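Local atomic coordinates of homospermidine synthase (PDB entry 2PH5), a protein that probably makes the polyamine homospermidine, and binds NAD in a Rossmann-type domain followed by a second alpha-beta domain. Residues Q66-T69 with E75-G78; I94-L99 with Y110-T115; G22-A27 with I88-G93. One frame throughout, in Å; residues are numbered along the deposited sequence.

Contact 1 of 3, residues Q66-T69 with E75-G78. With NAD (nicotinamide-adenine-dinucleotide), chain C.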
loop_
_atom_site.group_PDB
_atom_site.type_symbol
_atom_site.label_atom_id
_atom_site.label_comp_id
_atom_site.label_asym_id
_atom_site.label_seq_id
_atom_site.Cartn_x
_atom_site.Cartn_y
_atom_site.Cartn_z
ATOM N N GLN A 66 27.899 -25.810 -1.542
ATOM C CA GLN A 66 27.721 -26.762 -0.460
ATOM C C GLN A 66 26.829 -26.249 0.646
ATOM O O GLN A 66 26.842 -25.067 0.973
ATOM C CB GLN A 66 29.066 -27.174 0.139
ATOM C CG GLN A 66 28.915 -28.150 1.296
ATOM C CD GLN A 66 29.905 -29.304 1.239
ATOM O OE1 GLN A 66 31.124 -29.104 1.274
ATOM N NE2 GLN A 66 29.380 -30.525 1.155
ATOM N N GLN A 67 26.040 -27.151 1.218
ATOM C CA GLN A 67 25.148 -26.800 2.313
ATOM C C GLN A 67 25.890 -27.036 3.633
ATOM O O GLN A 67 26.395 -28.130 3.883
ATOM C CB GLN A 67 23.886 -27.661 2.244
ATOM C CG GLN A 67 22.955 -27.513 3.439
ATOM C CD GLN A 67 21.725 -28.399 3.323
ATOM O OE1 GLN A 67 20.936 -28.263 2.387
ATOM N NE2 GLN A 67 21.561 -29.315 4.269
ATOM N N ILE A 68 25.970 -26.004 4.465
ATOM C CA ILE A 68 26.659 -26.113 5.748
ATOM C C ILE A 68 25.687 -26.587 6.816
ATOM O O ILE A 68 24.646 -25.978 7.043
ATOM C CB ILE A 68 27.271 -24.751 6.170
ATOM C CG1 ILE A 68 28.307 -24.305 5.124
ATOM C CG2 ILE A 68 27.910 -24.856 7.542
ATOM C CD1 ILE A 68 29.387 -25.337 4.850
ATOM N N THR A 69 26.032 -27.675 7.484
ATOM C CA THR A 69 25.151 -28.220 8.496
ATOM C C THR A 69 25.887 -28.364 9.817
ATOM O O THR A 69 27.095 -28.136 9.894
ATOM C CB THR A 69 24.678 -29.602 8.074
ATOM O OG1 THR A 69 25.817 -30.469 7.992
ATOM C CG2 THR A 69 23.989 -29.543 6.723
ATOM N N GLU A 75 34.346 -29.456 9.794
ATOM C CA GLU A 75 35.333 -29.878 8.812
ATOM C C GLU A 75 35.346 -28.999 7.567
ATOM O O GLU A 75 36.405 -28.553 7.134
ATOM C CB GLU A 75 35.104 -31.337 8.416
ATOM C CG GLU A 75 36.175 -31.892 7.487
ATOM C CD GLU A 75 36.151 -33.408 7.397
ATOM O OE1 GLU A 75 36.994 -33.977 6.661
ATOM O OE2 GLU A 75 35.294 -34.037 8.062
ATOM N N VAL A 76 34.174 -28.742 6.999
ATOM C CA VAL A 76 34.085 -27.920 5.798
ATOM C C VAL A 76 34.631 -26.511 6.013
ATOM O O VAL A 76 35.499 -26.055 5.269
ATOM C CB VAL A 76 32.628 -27.812 5.302
ATOM C CG1 VAL A 76 32.568 -26.950 4.062
ATOM C CG2 VAL A 76 32.075 -29.193 5.004
ATOM N N ILE A 77 34.113 -25.829 7.030
ATOM C CA ILE A 77 34.530 -24.465 7.349
ATOM C C ILE A 77 35.880 -24.459 8.062
ATOM O O ILE A 77 36.733 -23.617 7.790
ATOM C CB ILE A 77 33.489 -23.763 8.259
ATOM C CG1 ILE A 77 32.114 -23.756 7.585
ATOM C CG2 ILE A 77 33.942 -22.350 8.578
ATOM C CD1 ILE A 77 32.071 -23.017 6.260
ATOM N N GLY A 78 36.062 -25.404 8.977
ATOM C CA GLY A 78 37.303 -25.483 9.724
ATOM C C GLY A 78 38.549 -25.662 8.871
ATOM O O GLY A 78 39.577 -25.049 9.136
HETATM P PA NAD C . 20.176 -14.165 1.044
HETATM O O1A NAD C . 19.076 -15.114 1.436
HETATM O O2A NAD C . 20.007 -13.377 -0.208
HETATM O O5B NAD C . 21.596 -14.943 0.949
HETATM C C5B NAD C . 22.004 -15.831 1.986
HETATM C C4B NAD C . 22.986 -16.855 1.386
HETATM O O4B NAD C . 23.324 -17.732 2.438
HETATM C C3B NAD C . 22.406 -17.708 0.253
HETATM O O3B NAD C . 23.234 -17.620 -0.909
HETATM C C2B NAD C . 22.370 -19.100 0.818
HETATM O O2B NAD C . 22.560 -20.136 -0.118
HETATM C C1B NAD C . 23.410 -19.051 1.938
HETATM N N9A NAD C . 23.173 -19.957 3.069
HETATM C C8A NAD C . 21.900 -20.353 3.514
HETATM N N7A NAD C . 21.899 -21.634 3.933
HETATM C C5A NAD C . 23.158 -22.093 3.755
HETATM C C6A NAD C . 23.735 -23.335 4.018
HETATM N N6A NAD C . 23.074 -24.363 4.553
HETATM N N1A NAD C . 25.080 -23.483 3.707
HETATM C C2A NAD C . 25.830 -22.463 3.158
HETATM N N3A NAD C . 25.286 -21.228 2.898
HETATM C C4A NAD C . 23.963 -21.081 3.206
HETATM O O3 NAD C . 20.287 -13.151 2.253
HETATM P PN NAD C . 21.281 -11.934 2.577
HETATM O O1N NAD C . 20.439 -10.781 2.977
HETATM O O2N NAD C . 22.225 -11.781 1.413
HETATM O O5D NAD C . 21.930 -12.664 3.824
HETATM C C5D NAD C . 22.922 -12.137 4.669
HETATM C C4D NAD C . 22.173 -11.630 5.884
HETATM O O4D NAD C . 22.520 -10.290 6.106
HETATM C C3D NAD C . 21.126 -12.013 6.910
HETATM O O3D NAD C . 21.695 -12.720 8.000
HETATM C C2D NAD C . 20.568 -10.656 7.303
HETATM O O2D NAD C . 19.951 -10.645 8.559
HETATM C C1D NAD C . 21.780 -9.740 7.180
HETATM N N1N NAD C . 21.520 -8.342 6.764
HETATM C C2N NAD C . 21.893 -7.295 7.577
HETATM C C3N NAD C . 21.643 -5.983 7.121
HETATM C C7N NAD C . 22.025 -4.790 7.926
HETATM O O7N NAD C . 21.756 -3.556 7.389
HETATM N N7N NAD C . 22.623 -4.876 9.096
HETATM C C4N NAD C . 21.021 -5.743 5.854
HETATM C C5N NAD C . 20.651 -6.846 5.055
HETATM C C6N NAD C . 20.894 -8.134 5.492
#
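Ile68 rests its terminal methyl against two neighbouring residues of segment 75-78: CD1 lies 3.7 Å from Val76 CG1 and 3.8 Å from Ile77 CD1. The side chain does not leave its backbone aimed straight at that segment. With CG1 anti to the carbonyl carbon (chi1 -61°) and a second bend at chi2, only its end swings over to meet the two residues. Ile77 runs across it at about a right angle, while Val76 meets it on a slant and presents the CG1 branch. This is the tight part of the contact, and Ile46 of strand 43-47 adds to it by touching both isoleucines.

The other part is looser. Gln66 comes at Val76 from the opposite direction, its chain bent at chi2, and rests OE1 3.8 Å from Val76 CG1 at a partly exposed margin. That is van der Waals contact between an amide oxygen and a methyl, nothing more specific.

Ile68 also faces the cofactor. Its backbone N gives a nearly straight hydrogen bond of 2.8 Å to NAD N1A, at 170°, and its O takes a weak one of 3.4 Å from NAD N6A. Nearby, Gln67 CG comes within 3.3 Å of the same amino nitrogen N6A. Asn72 bonds Thr69 N and Gln67 O, tying this loop to the approach to helix 73-76. The segments thus meet mainly through apolar side chains, while the peptide groups either side of Ile68 give adenine a donor for N1A and a weaker acceptor for N6A.

Contact 2 of 3, residues I94-L99 with Y110-T115. With NAD (nicotinamide-adenine-dinucleotide), chain C.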
loop_
_atom_site.group_PDB
_atom_site.type_symbol
_atom_site.label_atom_id
_atom_site.label_comp_id
_atom_site.label_asym_id
_atom_site.label_seq_id
_atom_site.Cartn_x
_atom_site.Cartn_y
_atom_site.Cartn_z
ATOM N N ILE A 94 22.616 -20.483 9.524
ATOM C CA ILE A 94 23.807 -21.107 10.102
ATOM C C ILE A 94 24.152 -20.439 11.431
ATOM O O ILE A 94 24.234 -19.215 11.523
ATOM C CB ILE A 94 25.033 -21.008 9.180
ATOM C CG1 ILE A 94 24.726 -21.612 7.815
ATOM C CG2 ILE A 94 26.206 -21.759 9.797
ATOM C CD1 ILE A 94 25.884 -21.513 6.829
ATOM N N SER A 95 24.367 -21.255 12.457
ATOM C CA SER A 95 24.681 -20.766 13.800
ATOM C C SER A 95 25.883 -19.818 13.921
ATOM O O SER A 95 27.025 -20.247 13.832
ATOM C CB SER A 95 24.872 -21.970 14.733
ATOM O OG SER A 95 25.432 -21.594 15.977
ATOM N N SER A 96 25.616 -18.531 14.134
ATOM C CA SER A 96 26.678 -17.546 14.299
ATOM C C SER A 96 27.542 -17.959 15.486
ATOM O O SER A 96 28.763 -17.867 15.442
ATOM C CB SER A 96 26.096 -16.160 14.573
ATOM O OG SER A 96 25.135 -15.789 13.599
ATOM N N LEU A 97 26.889 -18.414 16.551
ATOM C CA LEU A 97 27.576 -18.849 17.758
ATOM C C LEU A 97 28.564 -19.946 17.431
ATOM O O LEU A 97 29.723 -19.903 17.849
ATOM C CB LEU A 97 26.564 -19.373 18.765
ATOM C CG LEU A 97 27.056 -19.796 20.150
ATOM C CD1 LEU A 97 27.678 -18.611 20.895
ATOM C CD2 LEU A 97 25.866 -20.343 20.928
ATOM N N ALA A 98 28.099 -20.930 16.669
ATOM C CA ALA A 98 28.944 -22.048 16.286
ATOM C C ALA A 98 30.113 -21.570 15.426
ATOM O O ALA A 98 31.253 -21.987 15.635
ATOM C CB ALA A 98 28.116 -23.096 15.545
ATOM N N LEU A 99 29.831 -20.693 14.466
ATOM C CA LEU A 99 30.870 -20.156 13.586
ATOM C C LEU A 99 31.886 -19.311 14.370
ATOM O O LEU A 99 33.097 -19.393 14.137
ATOM C CB LEU A 99 30.227 -19.307 12.481
ATOM C CG LEU A 99 29.909 -19.839 11.073
ATOM C CD1 LEU A 99 29.909 -21.346 10.972
ATOM C CD2 LEU A 99 28.580 -19.251 10.671
ATOM N N TYR A 110 36.267 -12.720 12.380
ATOM C CA TYR A 110 34.902 -13.025 11.993
ATOM C C TYR A 110 34.050 -11.779 12.077
ATOM O O TYR A 110 34.316 -10.909 12.905
ATOM C CB TYR A 110 34.333 -14.109 12.918
ATOM C CG TYR A 110 32.844 -14.340 12.776
ATOM C CD1 TYR A 110 31.921 -13.420 13.281
ATOM C CD2 TYR A 110 32.355 -15.493 12.163
ATOM C CE1 TYR A 110 30.553 -13.638 13.185
ATOM C CE2 TYR A 110 30.982 -15.722 12.062
ATOM C CZ TYR A 110 30.089 -14.786 12.582
ATOM O OH TYR A 110 28.733 -15.016 12.528
ATOM N N ILE A 111 33.046 -11.701 11.204
ATOM C CA ILE A 111 32.096 -10.593 11.170
ATOM C C ILE A 111 30.770 -11.104 10.596
ATOM O O ILE A 111 30.747 -12.102 9.887
ATOM C CB ILE A 111 32.583 -9.436 10.257
ATOM C CG1 ILE A 111 31.617 -8.258 10.345
ATOM C CG2 ILE A 111 32.608 -9.875 8.798
ATOM C CD1 ILE A 111 32.131 -7.006 9.686
ATOM N N ASN A 112 29.670 -10.440 10.927
ATOM C CA ASN A 112 28.374 -10.797 10.379
ATOM C C ASN A 112 27.498 -9.565 10.387
ATOM O O ASN A 112 27.799 -8.575 11.067
ATOM C CB ASN A 112 27.699 -11.960 11.149
ATOM C CG ASN A 112 27.072 -11.537 12.489
ATOM O OD1 ASN A 112 26.503 -12.367 13.201
ATOM N ND2 ASN A 112 27.173 -10.259 12.828
ATOM N N ALA A 113 26.427 -9.613 9.608
ATOM C CA ALA A 113 25.500 -8.497 9.541
ATOM C C ALA A 113 24.265 -8.822 10.386
ATOM O O ALA A 113 23.342 -8.018 10.481
ATOM C CB ALA A 113 25.120 -8.228 8.088
ATOM N N ALA A 114 24.250 -10.008 10.996
ATOM C CA ALA A 114 23.133 -10.412 11.856
ATOM C C ALA A 114 23.365 -11.774 12.520
ATOM O O ALA A 114 23.920 -12.693 11.909
ATOM C CB ALA A 114 21.821 -10.436 11.059
ATOM N N THR A 115 22.940 -11.901 13.775
ATOM C CA THR A 115 23.105 -13.156 14.503
ATOM C C THR A 115 22.028 -14.144 14.081
ATOM O O THR A 115 20.843 -13.842 14.135
ATOM C CB THR A 115 23.047 -12.928 16.026
ATOM O OG1 THR A 115 24.202 -12.180 16.431
ATOM C CG2 THR A 115 23.025 -14.262 16.768
HETATM P PA NAD C . 20.176 -14.165 1.044
HETATM O O1A NAD C . 19.076 -15.114 1.436
HETATM O O2A NAD C . 20.007 -13.377 -0.208
HETATM O O5B NAD C . 21.596 -14.943 0.949
HETATM C C5B NAD C . 22.004 -15.831 1.986
HETATM C C4B NAD C . 22.986 -16.855 1.386
HETATM O O4B NAD C . 23.324 -17.732 2.438
HETATM C C3B NAD C . 22.406 -17.708 0.253
HETATM O O3B NAD C . 23.234 -17.620 -0.909
HETATM C C2B NAD C . 22.370 -19.100 0.818
HETATM O O2B NAD C . 22.560 -20.136 -0.118
HETATM C C1B NAD C . 23.410 -19.051 1.938
HETATM N N9A NAD C . 23.173 -19.957 3.069
HETATM C C8A NAD C . 21.900 -20.353 3.514
HETATM N N7A NAD C . 21.899 -21.634 3.933
HETATM C C5A NAD C . 23.158 -22.093 3.755
HETATM C C6A NAD C . 23.735 -23.335 4.018
HETATM N N6A NAD C . 23.074 -24.363 4.553
HETATM N N1A NAD C . 25.080 -23.483 3.707
HETATM C C2A NAD C . 25.830 -22.463 3.158
HETATM N N3A NAD C . 25.286 -21.228 2.898
HETATM C C4A NAD C . 23.963 -21.081 3.206
HETATM O O3 NAD C . 20.287 -13.151 2.253
HETATM P PN NAD C . 21.281 -11.934 2.577
HETATM O O1N NAD C . 20.439 -10.781 2.977
HETATM O O2N NAD C . 22.225 -11.781 1.413
HETATM O O5D NAD C . 21.930 -12.664 3.824
HETATM C C5D NAD C . 22.922 -12.137 4.669
HETATM C C4D NAD C . 22.173 -11.630 5.884
HETATM O O4D NAD C . 22.520 -10.290 6.106
HETATM C C3D NAD C . 21.126 -12.013 6.910
HETATM O O3D NAD C . 21.695 -12.720 8.000
HETATM C C2D NAD C . 20.568 -10.656 7.303
HETATM O O2D NAD C . 19.951 -10.645 8.559
HETATM C C1D NAD C . 21.780 -9.740 7.180
HETATM N N1N NAD C . 21.520 -8.342 6.764
HETATM C C2N NAD C . 21.893 -7.295 7.577
HETATM C C3N NAD C . 21.643 -5.983 7.121
HETATM C C7N NAD C . 22.025 -4.790 7.926
HETATM O O7N NAD C . 21.756 -3.556 7.389
HETATM N N7N NAD C . 22.623 -4.876 9.096
HETATM C C4N NAD C . 21.021 -5.743 5.854
HETATM C C5N NAD C . 20.651 -6.846 5.055
HETATM C C6N NAD C . 20.894 -8.134 5.492
#
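In the right-handed beta-alpha-beta unit built from strand 86-89, helix 96-106 and strand 109-112, Ser96 and Leu99 on the first turn of the helix meet Tyr110 on the second strand. Tyr110 CG is anti to the backbone N (chi1 170°), which carries the ring toward the helix. There Leu99 CB lies 3.7 Å from Tyr110 CE2, approaching the ring obliquely, and Ser96 CB sits 3.5 Å from Tyr110 OH. The phenol oxygen is not left to the serine carbon alone: it is hydrogen-bonded to the carboxylate of Asp89.

Further along, Ser96 OG packs 3.4 Å from Thr115 CA, where the chain turns past the helix start. Its hydrogen bond goes one residue beyond, to the backbone N of Glu116, and so ties the loop after the strand to the helix start. One residue before Ser96, Ser95 is the N-cap: its OG accepts from Ala98 N at 2.8 Å, with an angle of 156°.

The same two segments reach NAD at widely separated points. Ile94 CD1 touches the adenine, 3.8 Å from NAD N1A, whereas Ala113 CB packs 3.4 Å from NAD C2N of the nicotinamide ring.

Around this contact, Tyr110 leans on Leu87 of strand 86-89, and its backbone bonds with Leu153 join the next strand, 152-153. Leu97 and Thr115 touch helix 134-142, while Ile111 and Ala113 pack on helix 391-408.

Contact 3 of 3, residues G22-A27 with I88-G93. With NAD (nicotinamide-adenine-dinucleotide), chain C.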
loop_
_atom_site.group_PDB
_atom_site.type_symbol
_atom_site.label_atom_id
_atom_site.label_comp_id
_atom_site.label_asym_id
_atom_site.label_seq_id
_atom_site.Cartn_x
_atom_site.Cartn_y
_atom_site.Cartn_z
ATOM N N GLY A 22 24.393 -14.218 -1.258
ATOM C CA GLY A 22 23.119 -13.655 -1.664
ATOM C C GLY A 22 23.187 -12.168 -1.972
ATOM O O GLY A 22 24.130 -11.683 -2.611
ATOM N N CYS A 23 22.170 -11.450 -1.496
ATOM C CA CYS A 23 22.040 -10.008 -1.681
ATOM C C CYS A 23 23.275 -9.267 -1.168
ATOM O O CYS A 23 23.899 -8.490 -1.899
ATOM C CB CYS A 23 20.791 -9.510 -0.946
ATOM S SG CYS A 23 19.308 -10.553 -1.181
ATOM N N VAL A 24 23.624 -9.510 0.093
ATOM C CA VAL A 24 24.780 -8.872 0.723
ATOM C C VAL A 24 26.126 -9.349 0.155
ATOM O O VAL A 24 26.937 -8.542 -0.298
ATOM C CB VAL A 24 24.770 -9.115 2.258
ATOM C CG1 VAL A 24 25.996 -8.480 2.899
ATOM C CG2 VAL A 24 23.504 -8.531 2.863
ATOM N N GLY A 25 26.348 -10.658 0.183
ATOM C CA GLY A 25 27.590 -11.226 -0.309
ATOM C C GLY A 25 28.024 -10.773 -1.688
ATOM O O GLY A 25 29.186 -10.419 -1.879
ATOM N N GLN A 26 27.109 -10.794 -2.653
ATOM C CA GLN A 26 27.443 -10.369 -4.005
ATOM C C GLN A 26 27.797 -8.894 -4.026
ATOM O O GLN A 26 28.725 -8.485 -4.717
ATOM C CB GLN A 26 26.269 -10.596 -4.965
ATOM C CG GLN A 26 25.762 -12.026 -5.028
ATOM C CD GLN A 26 24.670 -12.226 -6.068
ATOM O OE1 GLN A 26 23.927 -13.203 -6.018
ATOM N NE2 GLN A 26 24.576 -11.307 -7.022
ATOM N N ALA A 27 27.061 -8.096 -3.261
ATOM C CA ALA A 27 27.306 -6.659 -3.234
ATOM C C ALA A 27 28.593 -6.276 -2.509
ATOM O O ALA A 27 29.073 -5.154 -2.646
ATOM C CB ALA A 27 26.122 -5.945 -2.603
ATOM N N ILE A 88 33.978 -13.926 6.577
ATOM C CA ILE A 88 32.907 -12.948 6.431
ATOM C C ILE A 88 31.614 -13.758 6.373
ATOM O O ILE A 88 31.379 -14.500 5.424
ATOM C CB ILE A 88 33.077 -12.102 5.146
ATOM C CG1 ILE A 88 34.418 -11.374 5.179
ATOM C CG2 ILE A 88 31.979 -11.051 5.052
ATOM C CD1 ILE A 88 34.740 -10.649 3.898
ATOM N N ASP A 89 30.791 -13.631 7.412
ATOM C CA ASP A 89 29.533 -14.371 7.504
ATOM C C ASP A 89 28.369 -13.555 6.961
ATOM O O ASP A 89 27.920 -12.600 7.592
ATOM C CB ASP A 89 29.274 -14.750 8.970
ATOM C CG ASP A 89 28.021 -15.612 9.166
ATOM O OD1 ASP A 89 27.779 -16.027 10.328
ATOM O OD2 ASP A 89 27.283 -15.873 8.183
ATOM N N VAL A 90 27.888 -13.929 5.781
ATOM C CA VAL A 90 26.759 -13.239 5.172
ATOM C C VAL A 90 25.746 -14.290 4.697
ATOM O O VAL A 90 25.149 -14.167 3.620
ATOM C CB VAL A 90 27.214 -12.354 3.980
ATOM C CG1 VAL A 90 28.102 -11.223 4.475
ATOM C CG2 VAL A 90 27.955 -13.186 2.959
ATOM N N SER A 91 25.570 -15.323 5.524
ATOM C CA SER A 91 24.657 -16.432 5.244
ATOM C C SER A 91 23.386 -16.337 6.064
ATOM O O SER A 91 23.156 -15.361 6.771
ATOM C CB SER A 91 25.321 -17.773 5.575
ATOM O OG SER A 91 25.608 -17.865 6.965
ATOM N N ILE A 92 22.560 -17.370 5.955
ATOM C CA ILE A 92 21.336 -17.453 6.723
ATOM C C ILE A 92 21.200 -18.909 7.185
ATOM O O ILE A 92 21.788 -19.819 6.590
ATOM C CB ILE A 92 20.120 -17.013 5.878
ATOM C CG1 ILE A 92 19.081 -16.402 6.805
ATOM C CG2 ILE A 92 19.544 -18.182 5.073
ATOM C CD1 ILE A 92 19.520 -15.062 7.366
ATOM N N GLY A 93 20.462 -19.131 8.267
ATOM C CA GLY A 93 20.285 -20.489 8.750
ATOM C C GLY A 93 21.512 -21.197 9.315
ATOM O O GLY A 93 21.466 -22.403 9.553
HETATM P PA NAD C . 20.176 -14.165 1.044
HETATM O O1A NAD C . 19.076 -15.114 1.436
HETATM O O2A NAD C . 20.007 -13.377 -0.208
HETATM O O5B NAD C . 21.596 -14.943 0.949
HETATM C C5B NAD C . 22.004 -15.831 1.986
HETATM C C4B NAD C . 22.986 -16.855 1.386
HETATM O O4B NAD C . 23.324 -17.732 2.438
HETATM C C3B NAD C . 22.406 -17.708 0.253
HETATM O O3B NAD C . 23.234 -17.620 -0.909
HETATM C C2B NAD C . 22.370 -19.100 0.818
HETATM O O2B NAD C . 22.560 -20.136 -0.118
HETATM C C1B NAD C . 23.410 -19.051 1.938
HETATM N N9A NAD C . 23.173 -19.957 3.069
HETATM C C8A NAD C . 21.900 -20.353 3.514
HETATM N N7A NAD C . 21.899 -21.634 3.933
HETATM C C5A NAD C . 23.158 -22.093 3.755
HETATM C C6A NAD C . 23.735 -23.335 4.018
HETATM N N6A NAD C . 23.074 -24.363 4.553
HETATM N N1A NAD C . 25.080 -23.483 3.707
HETATM C C2A NAD C . 25.830 -22.463 3.158
HETATM N N3A NAD C . 25.286 -21.228 2.898
HETATM C C4A NAD C . 23.963 -21.081 3.206
HETATM O O3 NAD C . 20.287 -13.151 2.253
HETATM P PN NAD C . 21.281 -11.934 2.577
HETATM O O1N NAD C . 20.439 -10.781 2.977
HETATM O O2N NAD C . 22.225 -11.781 1.413
HETATM O O5D NAD C . 21.930 -12.664 3.824
HETATM C C5D NAD C . 22.922 -12.137 4.669
HETATM C C4D NAD C . 22.173 -11.630 5.884
HETATM O O4D NAD C . 22.520 -10.290 6.106
HETATM C C3D NAD C . 21.126 -12.013 6.910
HETATM O O3D NAD C . 21.695 -12.720 8.000
HETATM C C2D NAD C . 20.568 -10.656 7.303
HETATM O O2D NAD C . 19.951 -10.645 8.559
HETATM C C1D NAD C . 21.780 -9.740 7.180
HETATM N N1N NAD C . 21.520 -8.342 6.764
HETATM C C2N NAD C . 21.893 -7.295 7.577
HETATM C C3N NAD C . 21.643 -5.983 7.121
HETATM C C7N NAD C . 22.025 -4.790 7.926
HETATM O O7N NAD C . 21.756 -3.556 7.389
HETATM N N7N NAD C . 22.623 -4.876 9.096
HETATM C C4N NAD C . 21.021 -5.743 5.854
HETATM C C5N NAD C . 20.651 -6.846 5.055
HETATM C C6N NAD C . 20.894 -8.134 5.492
HETATM O O HOH W 1 24.444 -12.795 1.238
#
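The start of helix 23-35 passes close to the end of strand 86-89, with the CA atoms of Gly25 and Val90 5.9 Å apart. Having no side chain, Gly25 lets a methyl come right up to its backbone: Val90 CG2 lies 3.8 Å from Gly25 CA. The other branch of the valine, CG1, is anti to the carbonyl carbon (chi1 -65°) and meets Val24 CG1 at 3.8 Å. Val24 also serves the cofactor, since its second branch, CG2, packs 3.7 Å from NAD C6N, on the nicotinamide ring.

The diphosphate lies against the helix start, where two backbone amides point at it. Cys23 N donates to NAD O2A at 3.2 Å, and Val24 N to NAD O2N at 3.0 Å, both bonds close to straight. The partial positive charge at this end of the helix would be expected to favour the anionic group. A water sits between the segments: it accepts from Gly22 N and Gly25 N and donates to Val90 O. It also lies beside O2N, but the modelled separation is too short to trust in detail.

At Asp89, where the strand ends, an Asx turn carries the chain through Val90 to Ser91. Asp89 OD2 takes two bonds from Ser91, one from N at 3.2 Å, nearly along the C-O direction, and one from OG at 2.9 Å, on the syn side and 20° out of the carboxylate plane. That double grip holds Ser91 in place, and its own carbonyl O accepts from NAD O3D.

Gly22 and Gly25, together with Gly20, fit the GxGxxG signature. Such a glycine-rich strand-turn-helix, with amides on the diphosphate and a water lodged between turn, strand end and diphosphate, is the familiar dinucleotide site of Rossmann folds.

All three contacts belong to the NAD-binding domain and gather round one cofactor, their centres 11 to 15 Å apart. Contact 1 lies in the chain between the two segments of contact 3, and contact 2 follows both. Contacts 2 and 3 share the parallel sheet, in which strands 86-89 and 109-112 are neighbours, joined by a backbone hydrogen bond from Asp89 N to Ile111 O. Contacts 1 and 2 touch where Ile68 CB meets Ile94 CD1, 3.6 Å apart beside the adenine. Together they let NAD stretch across the strand ends: contact 1 bonds the adenine edge, with contacts 2 and 3 also packing on the base; contact 3 holds the diphosphate; contacts 2 and 3 touch the nicotinamide.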